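Local coordinates for protein discoidin-2 (Dictyostelium discoideum, PDB 2VMD) that binds galactose and N-acetylgalactosamine as a homotrimeric lectin and may take part in spore coat formation, at residues A[169-174]-A[244-249]; A[182-187]-A[234-239]; A[211-216]-A[238-243]. All coordinates share one frame; numbering follows the deposited sequence.

Contact 1: A[169-174]-A[244-249]. With MBG (methyl beta-D-galactopyranoside), chain D.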
loop_
_atom_site.group_PDB
_atom_site.type_symbol
_atom_site.label_atom_id
_atom_site.label_comp_id
_atom_site.label_asym_id
_atom_site.label_seq_id
_atom_site.Cartn_x
_atom_site.Cartn_y
_atom_site.Cartn_z
ATOM N N VAL A 169 -18.909 -10.753 -19.517
ATOM C CA VAL A 169 -19.216 -10.475 -20.906
ATOM C C VAL A 169 -19.775 -11.757 -21.565
ATOM O O VAL A 169 -19.273 -12.860 -21.328
ATOM C CB VAL A 169 -17.994 -9.889 -21.641
ATOM C CG1 VAL A 169 -16.777 -10.782 -21.439
ATOM C CG2 VAL A 169 -18.288 -9.625 -23.112
ATOM N N SER A 170 -20.843 -11.579 -22.328
ATOM C CA SER A 170 -21.573 -12.673 -22.974
ATOM C C SER A 170 -21.698 -12.360 -24.458
ATOM O O SER A 170 -21.586 -11.202 -24.856
ATOM C CB SER A 170 -22.990 -12.758 -22.410
ATOM O OG SER A 170 -23.003 -13.372 -21.131
ATOM N N ILE A 171 -21.966 -13.379 -25.274
ATOM C CA ILE A 171 -22.287 -13.130 -26.702
ATOM C C ILE A 171 -23.641 -12.381 -26.751
ATOM O O ILE A 171 -23.770 -11.352 -27.407
ATOM C CB ILE A 171 -22.366 -14.449 -27.521
ATOM C CG1 ILE A 171 -21.045 -15.222 -27.414
ATOM C CG2 ILE A 171 -22.657 -14.136 -29.012
ATOM C CD1 ILE A 171 -21.105 -16.650 -27.986
ATOM N N GLY A 172 -24.634 -12.911 -26.041
ATOM C CA GLY A 172 -25.910 -12.243 -25.835
ATOM C C GLY A 172 -26.879 -12.316 -27.007
ATOM O O GLY A 172 -28.008 -11.793 -26.929
ATOM N N ASP A 173 -26.443 -12.957 -28.088
ATOM C CA ASP A 173 -27.296 -13.203 -29.251
ATOM C C ASP A 173 -26.862 -14.454 -30.029
ATOM O O ASP A 173 -25.973 -15.202 -29.580
ATOM C CB ASP A 173 -27.388 -11.958 -30.156
ATOM C CG ASP A 173 -26.126 -11.708 -30.945
ATOM O OD1 ASP A 173 -25.213 -12.593 -30.974
ATOM O OD2 ASP A 173 -26.049 -10.613 -31.554
ATOM N N ARG A 174 -27.498 -14.691 -31.190
ATOM C CA ARG A 174 -27.257 -15.950 -31.918
ATOM C C ARG A 174 -26.192 -15.871 -32.998
ATOM O O ARG A 174 -26.240 -16.660 -33.945
ATOM C CB ARG A 174 -28.543 -16.550 -32.505
ATOM C CG ARG A 174 -29.735 -16.573 -31.562
ATOM C CD ARG A 174 -29.602 -17.612 -30.440
ATOM N NE ARG A 174 -28.694 -17.211 -29.346
ATOM C CZ ARG A 174 -29.028 -16.429 -28.320
ATOM N NH1 ARG A 174 -30.259 -15.912 -28.236
ATOM N NH2 ARG A 174 -28.127 -16.147 -27.384
ATOM N N TYR A 244 -24.791 -21.097 -28.977
ATOM C CA TYR A 244 -25.991 -20.312 -28.658
ATOM C C TYR A 244 -25.659 -19.130 -27.741
ATOM O O TYR A 244 -26.088 -17.987 -28.017
ATOM C CB TYR A 244 -27.060 -21.206 -28.041
ATOM C CG TYR A 244 -28.467 -20.638 -27.943
ATOM C CD1 TYR A 244 -29.446 -20.998 -28.873
ATOM C CD2 TYR A 244 -28.824 -19.772 -26.899
ATOM C CE1 TYR A 244 -30.743 -20.482 -28.781
ATOM C CE2 TYR A 244 -30.110 -19.273 -26.788
ATOM C CZ TYR A 244 -31.063 -19.626 -27.731
ATOM O OH TYR A 244 -32.353 -19.117 -27.606
ATOM N N ASP A 245 -24.850 -19.379 -26.712
ATOM C CA ASP A 245 -24.307 -18.296 -25.875
ATOM C C ASP A 245 -23.093 -18.795 -25.125
ATOM O O ASP A 245 -22.992 -19.994 -24.845
ATOM C CB ASP A 245 -25.369 -17.835 -24.865
ATOM C CG ASP A 245 -25.151 -16.385 -24.347
ATOM O OD1 ASP A 245 -24.334 -15.611 -24.908
ATOM O OD2 ASP A 245 -25.851 -16.013 -23.377
ATOM N N LEU A 246 -22.210 -17.861 -24.737
ATOM C CA LEU A 246 -21.070 -18.156 -23.872
ATOM C C LEU A 246 -20.941 -16.935 -22.965
ATOM O O LEU A 246 -21.239 -15.817 -23.405
ATOM C CB LEU A 246 -19.772 -18.293 -24.697
ATOM C CG LEU A 246 -19.437 -19.551 -25.504
ATOM C CD1 LEU A 246 -18.206 -19.323 -26.458
ATOM C CD2 LEU A 246 -19.252 -20.755 -24.606
ATOM N N THR A 247 -20.589 -17.136 -21.697
ATOM C CA THR A 247 -20.324 -15.998 -20.772
ATOM C C THR A 247 -18.945 -16.186 -20.108
ATOM O O THR A 247 -18.646 -17.287 -19.645
ATOM C CB THR A 247 -21.403 -15.891 -19.663
ATOM O OG1 THR A 247 -22.706 -15.804 -20.262
ATOM C CG2 THR A 247 -21.176 -14.656 -18.714
ATOM N N PHE A 248 -18.155 -15.103 -20.051
ATOM C CA PHE A 248 -16.876 -15.043 -19.336
ATOM C C PHE A 248 -16.938 -13.978 -18.233
ATOM O O PHE A 248 -17.502 -12.890 -18.445
ATOM C CB PHE A 248 -15.748 -14.689 -20.295
ATOM C CG PHE A 248 -15.402 -15.780 -21.252
ATOM C CD1 PHE A 248 -14.435 -16.732 -20.926
ATOM C CD2 PHE A 248 -16.049 -15.882 -22.488
ATOM C CE1 PHE A 248 -14.123 -17.768 -21.818
ATOM C CE2 PHE A 248 -15.722 -16.917 -23.386
ATOM C CZ PHE A 248 -14.765 -17.849 -23.042
ATOM N N ASP A 249 -16.377 -14.295 -17.067
ATOM C CA ASP A 249 -15.974 -13.265 -16.097
ATOM C C ASP A 249 -14.581 -12.856 -16.499
ATOM O O ASP A 249 -13.784 -13.698 -16.949
ATOM C CB ASP A 249 -15.953 -13.819 -14.667
ATOM C CG ASP A 249 -17.261 -13.580 -13.924
ATOM O OD1 ASP A 249 -18.102 -12.780 -14.421
ATOM O OD2 ASP A 249 -17.453 -14.199 -12.852
HETATM C C1 MBG D . -33.413 -23.829 -26.174
HETATM C C2 MBG D . -32.714 -23.278 -24.914
HETATM C C3 MBG D . -31.519 -22.435 -25.340
HETATM C C4 MBG D . -30.583 -23.249 -26.244
HETATM C C5 MBG D . -31.400 -23.853 -27.397
HETATM C C6 MBG D . -30.528 -24.719 -28.296
HETATM C C7 MBG D . -34.652 -25.100 -24.547
HETATM O O1 MBG D . -34.628 -24.561 -25.902
HETATM O O2 MBG D . -33.555 -22.458 -24.095
HETATM O O3 MBG D . -30.857 -21.918 -24.174
HETATM O O4 MBG D . -29.955 -24.293 -25.479
HETATM O O5 MBG D . -32.465 -24.669 -26.898
HETATM O O6 MBG D . -31.243 -25.013 -29.505
#

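Contact 2: A[182-187]-A[234-239]. With MBG (methyl beta-D-galactopyranoside), chain B.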
loop_
_atom_site.group_PDB
_atom_site.type_symbol
_atom_site.label_atom_id
_atom_site.label_comp_id
_atom_site.label_asym_id
_atom_site.label_seq_id
_atom_site.Cartn_x
_atom_site.Cartn_y
_atom_site.Cartn_z
ATOM N N SER A 182 -14.100 -21.546 -39.116
ATOM C CA SER A 182 -13.741 -20.547 -38.090
ATOM C C SER A 182 -14.706 -19.384 -38.104
ATOM O O SER A 182 -14.857 -18.693 -39.126
ATOM C CB SER A 182 -12.357 -19.979 -38.314
ATOM O OG SER A 182 -11.354 -20.982 -38.198
ATOM N N ARG A 183 -15.366 -19.176 -36.970
ATOM C CA ARG A 183 -16.323 -18.080 -36.835
ATOM C C ARG A 183 -16.110 -17.374 -35.496
ATOM O O ARG A 183 -15.886 -17.997 -34.483
ATOM C CB ARG A 183 -17.761 -18.584 -36.955
ATOM C CG ARG A 183 -18.089 -19.199 -38.312
ATOM C CD ARG A 183 -19.264 -20.141 -38.225
ATOM N NE ARG A 183 -18.782 -21.446 -37.783
ATOM C CZ ARG A 183 -19.330 -22.166 -36.797
ATOM N NH1 ARG A 183 -20.421 -21.739 -36.186
ATOM N NH2 ARG A 183 -18.804 -23.336 -36.458
ATOM N N THR A 184 -16.168 -16.049 -35.516
ATOM C CA THR A 184 -15.898 -15.281 -34.293
ATOM C C THR A 184 -16.909 -14.155 -34.195
ATOM O O THR A 184 -17.503 -13.737 -35.187
ATOM C CB THR A 184 -14.500 -14.652 -34.290
ATOM O OG1 THR A 184 -14.397 -13.731 -35.380
ATOM C CG2 THR A 184 -13.412 -15.683 -34.408
ATOM N N ILE A 185 -17.115 -13.682 -32.987
ATOM C CA ILE A 185 -17.739 -12.401 -32.794
ATOM C C ILE A 185 -16.989 -11.684 -31.676
ATOM O O ILE A 185 -16.432 -12.323 -30.769
ATOM C CB ILE A 185 -19.259 -12.474 -32.529
ATOM C CG1 ILE A 185 -19.811 -11.051 -32.543
ATOM C CG2 ILE A 185 -19.562 -13.170 -31.214
ATOM C CD1 ILE A 185 -21.301 -10.921 -32.664
ATOM N N VAL A 186 -16.934 -10.363 -31.787
ATOM C CA VAL A 186 -16.199 -9.551 -30.835
ATOM C C VAL A 186 -17.198 -8.728 -30.042
ATOM O O VAL A 186 -18.049 -8.050 -30.625
ATOM C CB VAL A 186 -15.175 -8.623 -31.536
ATOM C CG1 VAL A 186 -14.505 -7.726 -30.535
ATOM C CG2 VAL A 186 -14.117 -9.427 -32.262
ATOM N N ARG A 187 -17.100 -8.805 -28.718
ATOM C CA ARG A 187 -17.846 -7.896 -27.848
ATOM C C ARG A 187 -16.849 -6.891 -27.267
ATOM O O ARG A 187 -15.845 -7.294 -26.690
ATOM C CB ARG A 187 -18.553 -8.671 -26.732
ATOM C CG ARG A 187 -19.737 -9.516 -27.217
ATOM C CD ARG A 187 -20.864 -8.655 -27.701
ATOM N NE ARG A 187 -21.967 -9.448 -28.228
ATOM C CZ ARG A 187 -22.367 -9.441 -29.498
ATOM N NH1 ARG A 187 -21.764 -8.672 -30.400
ATOM N NH2 ARG A 187 -23.385 -10.200 -29.863
ATOM N N THR A 234 -13.060 -11.652 -27.892
ATOM C CA THR A 234 -13.349 -12.363 -29.113
ATOM C C THR A 234 -13.851 -13.763 -28.752
ATOM O O THR A 234 -13.101 -14.544 -28.152
ATOM C CB THR A 234 -12.078 -12.427 -29.910
ATOM O OG1 THR A 234 -11.620 -11.078 -30.100
ATOM C CG2 THR A 234 -12.319 -13.141 -31.261
ATOM N N PHE A 235 -15.128 -14.040 -29.050
ATOM C CA PHE A 235 -15.737 -15.375 -28.870
ATOM C C PHE A 235 -15.488 -16.138 -30.158
ATOM O O PHE A 235 -15.705 -15.569 -31.244
ATOM C CB PHE A 235 -17.248 -15.254 -28.622
ATOM C CG PHE A 235 -17.603 -14.536 -27.341
ATOM C CD1 PHE A 235 -17.901 -15.254 -26.199
ATOM C CD2 PHE A 235 -17.619 -13.139 -27.283
ATOM C CE1 PHE A 235 -18.223 -14.614 -25.017
ATOM C CE2 PHE A 235 -17.929 -12.475 -26.091
ATOM C CZ PHE A 235 -18.242 -13.234 -24.946
ATOM N N ILE A 236 -15.021 -17.390 -30.047
ATOM C CA ILE A 236 -14.555 -18.165 -31.216
ATOM C C ILE A 236 -15.152 -19.586 -31.231
ATOM O O ILE A 236 -15.193 -20.259 -30.189
ATOM C CB ILE A 236 -13.018 -18.320 -31.227
ATOM C CG1 ILE A 236 -12.322 -16.964 -31.007
ATOM C CG2 ILE A 236 -12.567 -18.969 -32.556
ATOM C CD1 ILE A 236 -10.812 -17.086 -30.618
ATOM N N THR A 237 -15.667 -20.014 -32.385
ATOM C CA THR A 237 -15.981 -21.425 -32.597
ATOM C C THR A 237 -15.430 -21.825 -33.957
ATOM O O THR A 237 -15.034 -20.959 -34.720
ATOM C CB THR A 237 -17.481 -21.792 -32.401
ATOM O OG1 THR A 237 -17.617 -23.219 -32.279
ATOM C CG2 THR A 237 -18.396 -21.269 -33.504
ATOM N N TRP A 238 -15.329 -23.123 -34.218
ATOM C CA TRP A 238 -14.831 -23.571 -35.525
ATOM C C TRP A 238 -15.435 -24.944 -35.836
ATOM O O TRP A 238 -16.370 -25.363 -35.138
ATOM C CB TRP A 238 -13.291 -23.475 -35.622
ATOM C CG TRP A 238 -12.560 -24.372 -34.647
ATOM C CD1 TRP A 238 -11.893 -25.528 -34.947
ATOM C CD2 TRP A 238 -12.402 -24.166 -33.230
ATOM N NE1 TRP A 238 -11.328 -26.066 -33.800
ATOM C CE2 TRP A 238 -11.606 -25.240 -32.735
ATOM C CE3 TRP A 238 -12.817 -23.167 -32.335
ATOM C CZ2 TRP A 238 -11.278 -25.368 -31.362
ATOM C CZ3 TRP A 238 -12.478 -23.281 -30.982
ATOM C CH2 TRP A 238 -11.721 -24.390 -30.502
ATOM N N GLY A 239 -14.954 -25.620 -36.874
ATOM C CA GLY A 239 -15.722 -26.716 -37.471
ATOM C C GLY A 239 -17.161 -26.280 -37.722
ATOM O O GLY A 239 -17.396 -25.173 -38.214
HETATM C C1 MBG B . -10.522 -30.597 -36.366
HETATM C C2 MBG B . -10.411 -29.250 -35.620
HETATM C C3 MBG B . -9.739 -29.484 -34.274
HETATM C C4 MBG B . -10.493 -30.557 -33.477
HETATM C C5 MBG B . -10.656 -31.810 -34.352
HETATM C C6 MBG B . -11.450 -32.889 -33.627
HETATM C C7 MBG B . -11.863 -29.288 -37.879
HETATM O O1 MBG B . -11.051 -30.486 -37.706
HETATM O O2 MBG B . -9.649 -28.259 -36.320
HETATM O O3 MBG B . -9.632 -28.238 -33.568
HETATM O O4 MBG B . -11.783 -30.054 -33.084
HETATM O O5 MBG B . -11.344 -31.499 -35.568
HETATM O O6 MBG B . -11.324 -34.127 -34.343
#

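Contact 3: A[211-216]-A[238-243]. With MBG (methyl beta-D-galactopyranoside), chain B.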
loop_
_atom_site.group_PDB
_atom_site.type_symbol
_atom_site.label_atom_id
_atom_site.label_comp_id
_atom_site.label_asym_id
_atom_site.label_seq_id
_atom_site.Cartn_x
_atom_site.Cartn_y
_atom_site.Cartn_z
ATOM N N HIS A 211 -23.883 -26.368 -29.140
ATOM C CA HIS A 211 -24.134 -27.674 -29.737
ATOM C C HIS A 211 -22.826 -28.305 -30.213
ATOM O O HIS A 211 -21.981 -27.634 -30.819
ATOM C CB HIS A 211 -25.099 -27.529 -30.917
ATOM C CG HIS A 211 -25.877 -28.775 -31.221
ATOM N ND1 HIS A 211 -27.048 -29.099 -30.564
ATOM C CD2 HIS A 211 -25.647 -29.784 -32.094
ATOM C CE1 HIS A 211 -27.511 -30.248 -31.032
ATOM N NE2 HIS A 211 -26.676 -30.688 -31.954
ATOM N N THR A 212 -22.658 -29.597 -29.915
ATOM C CA THR A 212 -21.562 -30.398 -30.483
ATOM C C THR A 212 -21.699 -30.554 -32.000
ATOM O O THR A 212 -22.772 -30.375 -32.570
ATOM C CB THR A 212 -21.421 -31.798 -29.777
ATOM O OG1 THR A 212 -22.629 -32.555 -29.942
ATOM C CG2 THR A 212 -21.150 -31.615 -28.281
ATOM N N ASP A 213 -20.585 -30.848 -32.653
ATOM C CA ASP A 213 -20.535 -31.078 -34.077
ATOM C C ASP A 213 -20.014 -32.501 -34.230
ATOM O O ASP A 213 -18.801 -32.761 -34.059
ATOM C CB ASP A 213 -19.582 -30.077 -34.735
ATOM C CG ASP A 213 -19.175 -30.476 -36.161
ATOM O OD1 ASP A 213 -19.957 -31.225 -36.809
ATOM O OD2 ASP A 213 -18.074 -30.025 -36.630
ATOM N N ASN A 214 -20.937 -33.428 -34.504
ATOM C CA ASN A 214 -20.599 -34.857 -34.517
ATOM C C ASN A 214 -19.878 -35.257 -33.220
ATOM O O ASN A 214 -18.813 -35.888 -33.270
ATOM C CB ASN A 214 -19.704 -35.189 -35.754
ATOM C CG ASN A 214 -20.504 -35.228 -37.062
ATOM O OD1 ASN A 214 -19.971 -34.931 -38.137
ATOM N ND2 ASN A 214 -21.786 -35.551 -36.964
ATOM N N GLY A 215 -20.434 -34.866 -32.067
ATOM C CA GLY A 215 -19.765 -35.121 -30.791
ATOM C C GLY A 215 -18.619 -34.212 -30.314
ATOM O O GLY A 215 -18.259 -34.289 -29.144
ATOM N N GLN A 216 -18.028 -33.385 -31.196
ATOM C CA GLN A 216 -16.917 -32.487 -30.807
ATOM C C GLN A 216 -17.465 -31.156 -30.300
ATOM O O GLN A 216 -18.235 -30.511 -31.015
ATOM C CB GLN A 216 -15.981 -32.185 -31.999
ATOM C CG GLN A 216 -14.604 -31.639 -31.547
ATOM C CD GLN A 216 -13.773 -32.765 -30.970
ATOM O OE1 GLN A 216 -14.160 -33.935 -31.096
ATOM N NE2 GLN A 216 -12.632 -32.439 -30.354
ATOM N N TRP A 238 -15.329 -23.123 -34.218
ATOM C CA TRP A 238 -14.831 -23.571 -35.525
ATOM C C TRP A 238 -15.435 -24.944 -35.836
ATOM O O TRP A 238 -16.370 -25.363 -35.138
ATOM C CB TRP A 238 -13.291 -23.475 -35.622
ATOM C CG TRP A 238 -12.560 -24.372 -34.647
ATOM C CD1 TRP A 238 -11.893 -25.528 -34.947
ATOM C CD2 TRP A 238 -12.402 -24.166 -33.230
ATOM N NE1 TRP A 238 -11.328 -26.066 -33.800
ATOM C CE2 TRP A 238 -11.606 -25.240 -32.735
ATOM C CE3 TRP A 238 -12.817 -23.167 -32.335
ATOM C CZ2 TRP A 238 -11.278 -25.368 -31.362
ATOM C CZ3 TRP A 238 -12.478 -23.281 -30.982
ATOM C CH2 TRP A 238 -11.721 -24.390 -30.502
ATOM N N GLY A 239 -14.954 -25.620 -36.874
ATOM C CA GLY A 239 -15.722 -26.716 -37.471
ATOM C C GLY A 239 -17.161 -26.280 -37.722
ATOM O O GLY A 239 -17.396 -25.173 -38.214
ATOM N N ASN A 240 -18.119 -27.135 -37.373
ATOM C CA ASN A 240 -19.519 -26.815 -37.582
ATOM C C ASN A 240 -20.324 -26.651 -36.287
ATOM O O ASN A 240 -21.531 -26.835 -36.291
ATOM C CB ASN A 240 -20.170 -27.868 -38.497
ATOM C CG ASN A 240 -19.575 -27.868 -39.903
ATOM O OD1 ASN A 240 -19.240 -26.808 -40.466
ATOM N ND2 ASN A 240 -19.436 -29.056 -40.479
ATOM N N ASN A 241 -19.670 -26.263 -35.193
ATOM C CA ASN A 241 -20.409 -26.086 -33.933
ATOM C C ASN A 241 -21.282 -24.865 -34.003
ATOM O O ASN A 241 -20.918 -23.885 -34.655
ATOM C CB ASN A 241 -19.481 -25.956 -32.752
ATOM C CG ASN A 241 -18.733 -27.221 -32.463
ATOM O OD1 ASN A 241 -17.755 -27.525 -33.138
ATOM N ND2 ASN A 241 -19.158 -27.949 -31.418
ATOM N N ALA A 242 -22.424 -24.954 -33.330
ATOM C CA ALA A 242 -23.383 -23.872 -33.168
ATOM C C ALA A 242 -23.337 -23.466 -31.701
ATOM O O ALA A 242 -23.697 -24.248 -30.829
ATOM C CB ALA A 242 -24.769 -24.354 -33.558
ATOM N N VAL A 243 -22.837 -22.267 -31.436
ATOM C CA VAL A 243 -22.736 -21.754 -30.066
ATOM C C VAL A 243 -23.883 -20.773 -29.902
ATOM O O VAL A 243 -23.923 -19.762 -30.606
ATOM C CB VAL A 243 -21.385 -21.060 -29.824
ATOM C CG1 VAL A 243 -21.358 -20.398 -28.420
ATOM C CG2 VAL A 243 -20.201 -22.031 -30.039
HETATM C C1 MBG B . -10.522 -30.597 -36.366
HETATM C C2 MBG B . -10.411 -29.250 -35.620
HETATM C C3 MBG B . -9.739 -29.484 -34.274
HETATM C C4 MBG B . -10.493 -30.557 -33.477
HETATM C C5 MBG B . -10.656 -31.810 -34.352
HETATM C C6 MBG B . -11.450 -32.889 -33.627
HETATM C C7 MBG B . -11.863 -29.288 -37.879
HETATM O O1 MBG B . -11.051 -30.486 -37.706
HETATM O O2 MBG B . -9.649 -28.259 -36.320
HETATM O O3 MBG B . -9.632 -28.238 -33.568
HETATM O O4 MBG B . -11.783 -30.054 -33.084
HETATM O O5 MBG B . -11.344 -31.499 -35.568
HETATM O O6 MBG B . -11.324 -34.127 -34.343
HETATM O O HOH W 1 -23.481 -27.815 -33.864
#

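Contact 1: A[169-174]-A[244-249]
Where strand 163-170 runs out along the edge of the three-stranded sheet in the H-type lectin domain, the chain leaves the ladder after Ser-170, and 171-174 continue along strand 242-254 to the galactoside site. Val-169 and Phe-248 form an antiparallel hydrogen-bonded pair, each backbone N reaching the other's O over 2.8 Å. The next pair, Ser-170 and Thr-247, is non-hydrogen-bonded in the backbone, but its two hydroxyls meet on the same face of the sheet, OG to OG1 at 2.6 Å. Beyond it Ile-171 N still bonds to Leu-246 O, and the CD1 end of Ile-171 lies alongside Leu-246 CB on the inner side, against Phe-235 of the other sheet.

Past Ile-171 side chains from both segments take over, Asp-245 from one and Arg-174 from the other. Asp-245 OD1 receives Gly-172 N at 2.9 Å in an almost straight bond that comes from above the carboxylate plane; OD2 forms a salt bridge with Lys-207. Tyr-244 and Asp-245 both face Asp-209, a classic beta bulge. Arg-174, bent at chi2 (-72°) and chi3 (77°), folds over the Tyr-244 ring. Its guanidinium lies flat on the ring, planes 3° apart and CZ 3.8 Å from the ring centroid, a cation-pi stack to which CD adds a CH-pi contact. The same group grips Tyr-244 O side-on through NE and NH2, the latter at 2.8 Å.

On the opposite face of the ring sits the galactoside, its C4 3.6 Å from Tyr-244 CD1; the sugar is also held by Asp-209 and by Arg-218 and Trp-238 of the second subunit. The ring is thus sandwiched between cation and sugar, and the paired hydrogen bonds to Tyr-244 O fix how the Arg-174 guanidinium lies, which probably keeps the ring set as a platform for the sugar's apolar patch.

Contact 2: A[182-187]-A[234-239]
Strands 183-190 and 230-237 pair antiparallel, as edge and middle strand of the second three-stranded sheet of the lectin domain, and residues 182-187 and 234-239 span the end of that pairing nearest the sugar. Two hydrogen-bonded pairs carry the backbone ladder. Arg-183 and Thr-237 exchange N-H...O bonds of 2.9 Å in both directions; Ile-185 and Phe-235 are likewise doubly bonded, Phe-235 N to Ile-185 O at 2.8 Å. The chains close in at the non-hydrogen-bonded pairs, where Thr-184 CA to Ile-236 CA and Val-186 CA to Thr-234 CA are each 4.4 Å.

The apolar contacts divide between two faces. On the face with Thr-184 and Val-186, the methyl CG2 of Thr-184 lies alongside Ile-236, touching CG1 at 3.8 Å. The other face looks into the domain: Ile-185 CG2 leans on Phe-235 CB, and the aliphatic part of Arg-187 crosses the Phe-235 side chain at about a right angle, its CG 3.6 Å from CE2. The ring packs further against Val-169, Ile-171 and Leu-246, so it bridges the two sheets, while the Arg-187 guanidinium bonds to Ile-171 O and forms a salt bridge with Asp-173.

Polar side-chain bonds gather around Arg-183. Its chain is bent at chi3 (-84°), which brings the guanidinium back over Thr-237, whose CG2 lies against one face, toward its rim, 3.4 Å from Arg-183 NH1. NH2 donates to Gly-239 O at 2.9 Å, approaching well above the carbonyl plane; NE and NH1 bond to Gly-181 O and Asn-241 O, tying together the turns at this end.

Trp-238, just past the strand, shares the sugar with Arg-218 and with Asp-209 of the third subunit. Its CB rests on Ser-182 CA, and its indole meets the galactoside edge-on, NE1 donating to O3 over 2.8 Å at an N-H...O angle of 170°.

Contact 3: A[211-216]-A[238-243]
Gln-216 O accepts two hydrogen bonds, one from Asn-241 ND2 at 2.8 Å and one from Asp-213 N at 2.9 Å. The second is the reciprocal of Gln-216 N to Asp-213 O, which closes a type I' beta turn and makes a tight bend in the connection between strand 200-211 and strand 216-224. Facing it is the type II' turn Trp-238 to Asn-241, so two loops of the H-type lectin fold join beside the galactoside.

Asn-241 works from inside the first turn. With CG beside the backbone N (chi1 -67°), its amide enters between the two limbs of the loop, and ND2 spends both protons there: one on Gln-216 O and the other on His-211 O at 2.9 Å, each carbonyl met in its plane on a lone pair. OD1 lies 3.5 Å from Asp-213 CB and takes a bond from Arg-218, one of the sugar-binding residues.

Asp-213 OD2 makes the second side-chain link. It receives Asn-240 N over 3.0 Å, from well above the carboxylate plane, and forms a salt bridge with the same Arg-218. Asp-213 and Asn-241 therefore probably help to position the arginine from the second shell. Gln-216 lays its side chain near the sugar's exocyclic carbon, NE2 3.5 Å from C6, while its amide bonds to His-211 and Asp-209 of the third subunit.

At the strand end of the contact a water lies within hydrogen-bonding distance of Thr-212 O and Asn-240 O and weakly accepts from Ala-242 N. Next to it, His-211 N gives Ala-242 O a nearly straight bond of 2.7 Å.

Contacts 1 and 2 pair an edge strand with the middle strand of facing three-stranded sheets, whose inner faces meet through Ile-171 and Phe-235. Contact 1 is the most buried, with six of its eleven touching residues inside; contacts 2 and 3 are more open. Contact 2 rests mainly on its ladder, contact 1 combines a short ladder with side-chain bonds to backbone, and contact 3, joining loops, consists mostly of the latter. Contact 3 shares Trp-238 and Gly-239 with contact 2 and strand 242-254 with contact 1. Each reaches a galactoside: contact 1 offers a ring face to one sugar, contacts 2 and 3 an indole edge to another, in sites completed by neighbouring subunits.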